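Local coordinates for protein ribulose-bisphosphate carboxylase (Alicyclobacillus acidocaldarius subsp. acidocaldarius, PDB 4NAS) that belongs to the large-chain family of ribulose-bisphosphate carboxylases, pairing an N-terminal domain with a TIM-barrel catalytic domain, at residues B[122-136]-B[252-264]. Numbering follows the deposited sequence.
With CA (calcium ion), chain L.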
loop_
_atom_site.group_PDB
_atom_site.type_symbol
_atom_site.label_atom_id
_atom_site.label_comp_id
_atom_site.label_asym_id
_atom_site.label_seq_id
_atom_site.Cartn_x
_atom_site.Cartn_y
_atom_site.Cartn_z
ATOM N N GLN B 122 -2.586 19.126 -8.761
ATOM C CA GLN B 122 -3.660 18.812 -7.829
ATOM C C GLN B 122 -3.123 18.138 -6.557
ATOM O O GLN B 122 -3.864 17.909 -5.600
ATOM C CB GLN B 122 -4.682 17.895 -8.502
ATOM C CG GLN B 122 -5.469 18.544 -9.630
ATOM C CD GLN B 122 -6.510 17.587 -10.164
ATOM O OE1 GLN B 122 -7.489 17.287 -9.478
ATOM N NE2 GLN B 122 -6.285 17.063 -11.366
ATOM N N PHE B 123 -1.839 17.803 -6.554
ATOM C CA PHE B 123 -1.233 17.192 -5.374
ATOM C C PHE B 123 -0.498 18.288 -4.582
ATOM O O PHE B 123 -0.073 19.287 -5.178
ATOM C CB PHE B 123 -0.275 16.093 -5.801
ATOM C CG PHE B 123 -0.950 14.874 -6.355
ATOM C CD1 PHE B 123 -1.685 14.031 -5.528
ATOM C CD2 PHE B 123 -0.843 14.560 -7.705
ATOM C CE1 PHE B 123 -2.300 12.889 -6.048
ATOM C CE2 PHE B 123 -1.450 13.422 -8.234
ATOM C CZ PHE B 123 -2.177 12.585 -7.399
ATOM N N PRO B 124 -0.350 18.122 -3.243
ATOM C CA PRO B 124 0.182 19.227 -2.438
ATOM C C PRO B 124 1.663 19.524 -2.648
ATOM O O PRO B 124 2.036 20.687 -2.610
ATOM C CB PRO B 124 -0.034 18.749 -0.995
ATOM C CG PRO B 124 -0.043 17.256 -1.103
ATOM C CD PRO B 124 -0.765 16.990 -2.394
ATOM N N GLY B 125 2.520 18.521 -2.819
ATOM C CA GLY B 125 3.952 18.807 -2.817
ATOM C C GLY B 125 4.434 19.185 -1.417
ATOM O O GLY B 125 3.630 19.348 -0.493
ATOM N N PRO B 126 5.755 19.320 -1.246
ATOM C CA PRO B 126 6.321 19.566 0.086
ATOM C C PRO B 126 5.898 20.945 0.605
ATOM O O PRO B 126 5.786 21.882 -0.194
ATOM C CB PRO B 126 7.830 19.511 -0.167
ATOM C CG PRO B 126 7.963 18.625 -1.402
ATOM C CD PRO B 126 6.805 19.066 -2.252
ATOM N N LYS B 127 5.594 21.036 1.893
ATOM C CA LYS B 127 5.261 22.309 2.513
ATOM C C LYS B 127 6.546 23.126 2.659
ATOM O O LYS B 127 6.541 24.345 2.476
ATOM C CB LYS B 127 4.579 22.084 3.872
ATOM C CG LYS B 127 3.977 23.359 4.495
ATOM C CD LYS B 127 3.244 23.116 5.812
ATOM C CE LYS B 127 1.855 22.477 5.628
ATOM N NZ LYS B 127 1.735 21.027 6.071
ATOM N N PHE B 128 7.656 22.449 2.971
ATOM C CA PHE B 128 8.909 23.159 3.216
ATOM C C PHE B 128 9.957 23.018 2.114
ATOM O O PHE B 128 10.572 24.016 1.703
ATOM C CB PHE B 128 9.496 22.737 4.568
ATOM C CG PHE B 128 8.661 23.169 5.734
ATOM C CD1 PHE B 128 8.817 24.431 6.285
ATOM C CD2 PHE B 128 7.700 22.330 6.260
ATOM C CE1 PHE B 128 8.042 24.835 7.355
ATOM C CE2 PHE B 128 6.917 22.735 7.322
ATOM C CZ PHE B 128 7.094 23.981 7.878
ATOM N N GLY B 129 10.173 21.788 1.660
ATOM C CA GLY B 129 11.246 21.497 0.719
ATOM C C GLY B 129 12.642 21.728 1.281
ATOM O O GLY B 129 12.799 21.960 2.476
ATOM N N VAL B 130 13.650 21.688 0.408
ATOM C CA VAL B 130 15.044 21.887 0.793
ATOM C C VAL B 130 15.214 23.215 1.541
ATOM O O VAL B 130 15.649 23.242 2.687
ATOM C CB VAL B 130 15.989 21.822 -0.455
ATOM C CG1 VAL B 130 17.380 22.252 -0.099
ATOM C CG2 VAL B 130 16.012 20.430 -1.052
ATOM N N GLU B 131 14.815 24.313 0.908
ATOM C CA GLU B 131 15.024 25.652 1.480
ATOM C C GLU B 131 14.310 25.889 2.821
ATOM O O GLU B 131 14.807 26.619 3.672
ATOM C CB GLU B 131 14.619 26.731 0.464
ATOM N N GLY B 132 13.147 25.276 3.002
ATOM C CA GLY B 132 12.351 25.471 4.204
ATOM C C GLY B 132 12.854 24.648 5.381
ATOM O O GLY B 132 12.755 25.080 6.525
ATOM N N VAL B 133 13.399 23.467 5.104
ATOM C CA VAL B 133 14.029 22.681 6.158
ATOM C C VAL B 133 15.262 23.424 6.655
ATOM O O VAL B 133 15.481 23.551 7.866
ATOM C CB VAL B 133 14.463 21.289 5.661
ATOM C CG1 VAL B 133 15.448 20.650 6.661
ATOM C CG2 VAL B 133 13.249 20.403 5.440
ATOM N N ARG B 134 16.071 23.923 5.721
ATOM C CA ARG B 134 17.286 24.655 6.094
ATOM C C ARG B 134 16.975 25.881 6.947
ATOM O O ARG B 134 17.694 26.186 7.905
ATOM C CB ARG B 134 18.076 25.091 4.852
ATOM C CG ARG B 134 18.810 23.980 4.149
ATOM C CD ARG B 134 19.735 24.526 3.066
ATOM N NE ARG B 134 20.438 23.440 2.378
ATOM C CZ ARG B 134 21.486 22.796 2.879
ATOM N NH1 ARG B 134 21.943 23.125 4.073
ATOM N NH2 ARG B 134 22.070 21.817 2.193
ATOM N N ARG B 135 15.916 26.596 6.562
ATOM C CA ARG B 135 15.483 27.793 7.258
ATOM C C ARG B 135 14.961 27.465 8.645
ATOM O O ARG B 135 15.272 28.165 9.600
ATOM C CB ARG B 135 14.395 28.498 6.453
ATOM C CG ARG B 135 14.000 29.856 7.001
ATOM C CD ARG B 135 12.653 30.299 6.442
ATOM N NE ARG B 135 12.330 31.648 6.872
ATOM N N ARG B 136 14.161 26.410 8.767
ATOM C CA ARG B 136 13.654 26.011 10.075
ATOM C C ARG B 136 14.789 25.647 11.030
ATOM O O ARG B 136 14.773 26.046 12.198
ATOM C CB ARG B 136 12.708 24.820 9.960
ATOM C CG ARG B 136 11.411 25.125 9.276
ATOM C CD ARG B 136 10.336 25.416 10.278
ATOM N NE ARG B 136 10.115 24.275 11.159
ATOM C CZ ARG B 136 8.953 24.016 11.740
ATOM N NH1 ARG B 136 7.923 24.813 11.500
ATOM N NH2 ARG B 136 8.820 22.966 12.544
ATOM N N ALA B 252 -0.814 12.977 2.098
ATOM C CA ALA B 252 -1.148 14.183 1.320
ATOM C C ALA B 252 -1.933 15.211 2.124
ATOM O O ALA B 252 -1.670 16.425 2.030
ATOM C CB ALA B 252 -1.920 13.824 0.037
ATOM N N ASP B 253 -2.896 14.743 2.914
ATOM C CA ASP B 253 -3.708 15.666 3.718
ATOM C C ASP B 253 -2.859 16.393 4.766
ATOM O O ASP B 253 -3.094 17.560 5.070
ATOM C CB ASP B 253 -4.871 14.941 4.405
ATOM C CG ASP B 253 -5.978 14.515 3.428
ATOM O OD1 ASP B 253 -5.998 14.957 2.254
ATOM O OD2 ASP B 253 -6.836 13.719 3.848
ATOM N N LEU B 254 -1.874 15.686 5.315
ATOM C CA LEU B 254 -0.943 16.283 6.299
ATOM C C LEU B 254 -0.083 17.376 5.663
ATOM O O LEU B 254 0.143 18.451 6.236
ATOM C CB LEU B 254 0.005 15.218 6.839
ATOM C CG LEU B 254 -0.394 14.195 7.911
ATOM C CD1 LEU B 254 -1.741 13.576 7.663
ATOM C CD2 LEU B 254 0.684 13.104 7.973
ATOM N N ALA B 255 0.431 17.074 4.481
ATOM C CA ALA B 255 1.292 18.005 3.782
ATOM C C ALA B 255 0.488 19.230 3.306
ATOM O O ALA B 255 1.014 20.337 3.174
ATOM C CB ALA B 255 1.981 17.275 2.615
ATOM N N ARG B 256 -0.804 19.045 3.093
ATOM C CA ARG B 256 -1.628 20.160 2.632
ATOM C C ARG B 256 -2.093 21.079 3.762
ATOM O O ARG B 256 -2.314 22.269 3.549
ATOM C CB ARG B 256 -2.834 19.663 1.838
ATOM C CG ARG B 256 -3.465 20.755 0.969
ATOM C CD ARG B 256 -4.725 20.273 0.265
ATOM N NE ARG B 256 -4.557 19.029 -0.483
ATOM C CZ ARG B 256 -4.157 18.956 -1.749
ATOM N NH1 ARG B 256 -3.859 20.057 -2.423
ATOM N NH2 ARG B 256 -4.048 17.775 -2.339
ATOM N N ASP B 257 -2.231 20.530 4.964
ATOM C CA ASP B 257 -2.791 21.265 6.103
ATOM C C ASP B 257 -1.812 22.329 6.669
ATOM O O ASP B 257 -0.750 21.982 7.191
ATOM C CB ASP B 257 -3.154 20.241 7.183
ATOM C CG ASP B 257 -4.026 20.810 8.279
ATOM O OD1 ASP B 257 -4.090 22.048 8.447
ATOM O OD2 ASP B 257 -4.646 19.990 8.987
ATOM N N PRO B 258 -2.183 23.619 6.586
ATOM C CA PRO B 258 -1.341 24.720 7.069
ATOM C C PRO B 258 -1.002 24.576 8.549
ATOM O O PRO B 258 0.110 24.923 8.968
ATOM C CB PRO B 258 -2.229 25.946 6.858
ATOM C CG PRO B 258 -3.114 25.565 5.721
ATOM C CD PRO B 258 -3.420 24.117 5.961
ATOM N N ASP B 259 -1.943 24.046 9.327
ATOM C CA ASP B 259 -1.727 23.849 10.763
ATOM C C ASP B 259 -0.738 22.730 11.098
ATOM O O ASP B 259 -0.224 22.680 12.221
ATOM C CB ASP B 259 -3.051 23.624 11.500
ATOM C CG ASP B 259 -3.916 24.876 11.544
ATOM O OD1 ASP B 259 -3.367 25.995 11.440
ATOM O OD2 ASP B 259 -5.150 24.735 11.684
ATOM N N VAL B 260 -0.484 21.829 10.151
ATOM C CA VAL B 260 0.605 20.862 10.302
ATOM C C VAL B 260 1.883 21.567 9.864
ATOM O O VAL B 260 2.401 21.378 8.755
ATOM C CB VAL B 260 0.365 19.536 9.536
ATOM C CG1 VAL B 260 1.490 18.551 9.803
ATOM C CG2 VAL B 260 -0.949 18.924 9.977
ATOM N N ASP B 261 2.380 22.397 10.770
ATOM C CA ASP B 261 3.400 23.361 10.429
ATOM C C ASP B 261 4.775 22.824 10.784
ATOM O O ASP B 261 5.507 23.412 11.575
ATOM C CB ASP B 261 3.116 24.673 11.152
ATOM C CG ASP B 261 3.933 25.802 10.610
ATOM O OD1 ASP B 261 4.030 25.901 9.365
ATOM O OD2 ASP B 261 4.490 26.565 11.422
ATOM N N VAL B 262 5.120 21.696 10.189
ATOM C CA VAL B 262 6.335 20.996 10.529
ATOM C C VAL B 262 6.755 20.141 9.316
ATOM O O VAL B 262 5.897 19.628 8.596
ATOM C CB VAL B 262 6.049 20.100 11.738
ATOM C CG1 VAL B 262 4.805 19.273 11.479
ATOM C CG2 VAL B 262 7.218 19.205 12.049
ATOM N N PRO B 263 8.074 20.009 9.059
ATOM C CA PRO B 263 8.468 19.180 7.906
ATOM C C PRO B 263 8.084 17.713 8.060
ATOM O O PRO B 263 8.011 17.197 9.184
ATOM C CB PRO B 263 9.994 19.321 7.881
ATOM C CG PRO B 263 10.264 20.649 8.522
ATOM C CD PRO B 263 9.203 20.811 9.581
ATOM N N ILE B 264 7.838 17.044 6.934
ATOM C CA ILE B 264 7.598 15.611 6.944
ATOM C C ILE B 264 8.878 14.818 6.580
ATOM O O ILE B 264 9.564 15.109 5.595
ATOM C CB ILE B 264 6.428 15.239 5.983
ATOM C CG1 ILE B 264 5.113 15.854 6.504
ATOM C CG2 ILE B 264 6.363 13.714 5.773
ATOM C CD1 ILE B 264 3.960 15.796 5.517
HETATM CA CA CA L . 1.334 22.964 -2.665
HETATM O O HOH W 1 -0.091 22.106 -4.516
HETATM O O HOH W 2 2.344 21.121 1.016
HETATM O O HOH W 3 3.323 23.279 -0.947
HETATM O O HOH W 4 4.020 19.610 6.263
HETATM O O HOH W 5 3.309 23.086 -4.183
HETATM O O HOH W 6 1.423 25.450 -4.081
HETATM O O HOH W 7 0.072 22.412 -0.822
#
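Lys127 puts its ammonium group among backbone carbonyls at the C-terminal end of helix 248-256 and in the turn that follows. Its NZ lies 2.8 Å from Val260 O and 2.9 Å from Asp257 O, both hydrogen bonds. Weak bonds run to Leu254 O and Ala255 O, and a water accepts from NZ and lies within hydrogen-bonding distance of Val262 O. The chain leaves with CG anti to the backbone N (chi1 -170°), then bends at chi3 and chi4, which brings NZ to the carbonyls. Asp257 O also accepts from Val260 N, closing the type I turn 257-260. The two donors reach this oxygen from opposite faces of its plane. The Asp257 carboxylate has other work: it pairs with Arg229 of helix 221-233, and its OD1 takes Asp259 N in an Asx turn.

Arg136 meets the same loop further on. Its NH1 donates to Asp261 O at 2.8 Å from above the carbonyl plane, and a long salt bridge reaches Asp261 OD2. Pro263 CD lies over one guanidinium face. The same CD makes a CH-pi contact with the Phe128 ring, 4.1 Å from its centroid.

At the other end, Pro124 lies over the Arg256 guanidinium, and its CG packs on Ala252 CB at 4.1 Å. Arg256 NH2 donates to Gln122 O at 3.3 Å. Pro124 O binds a calcium ion at 2.4 Å, with five waters completing the ligands found here. One of these waters also donates to Phe123 O.

The contact joins helix 129-137 and the loop before it to the helix-loop-strand unit of the TIM barrel that ends in strand 264-267. NZ adds a donor to Asp257 O and Val260 O, and its charge may partly offset the helix's negative end.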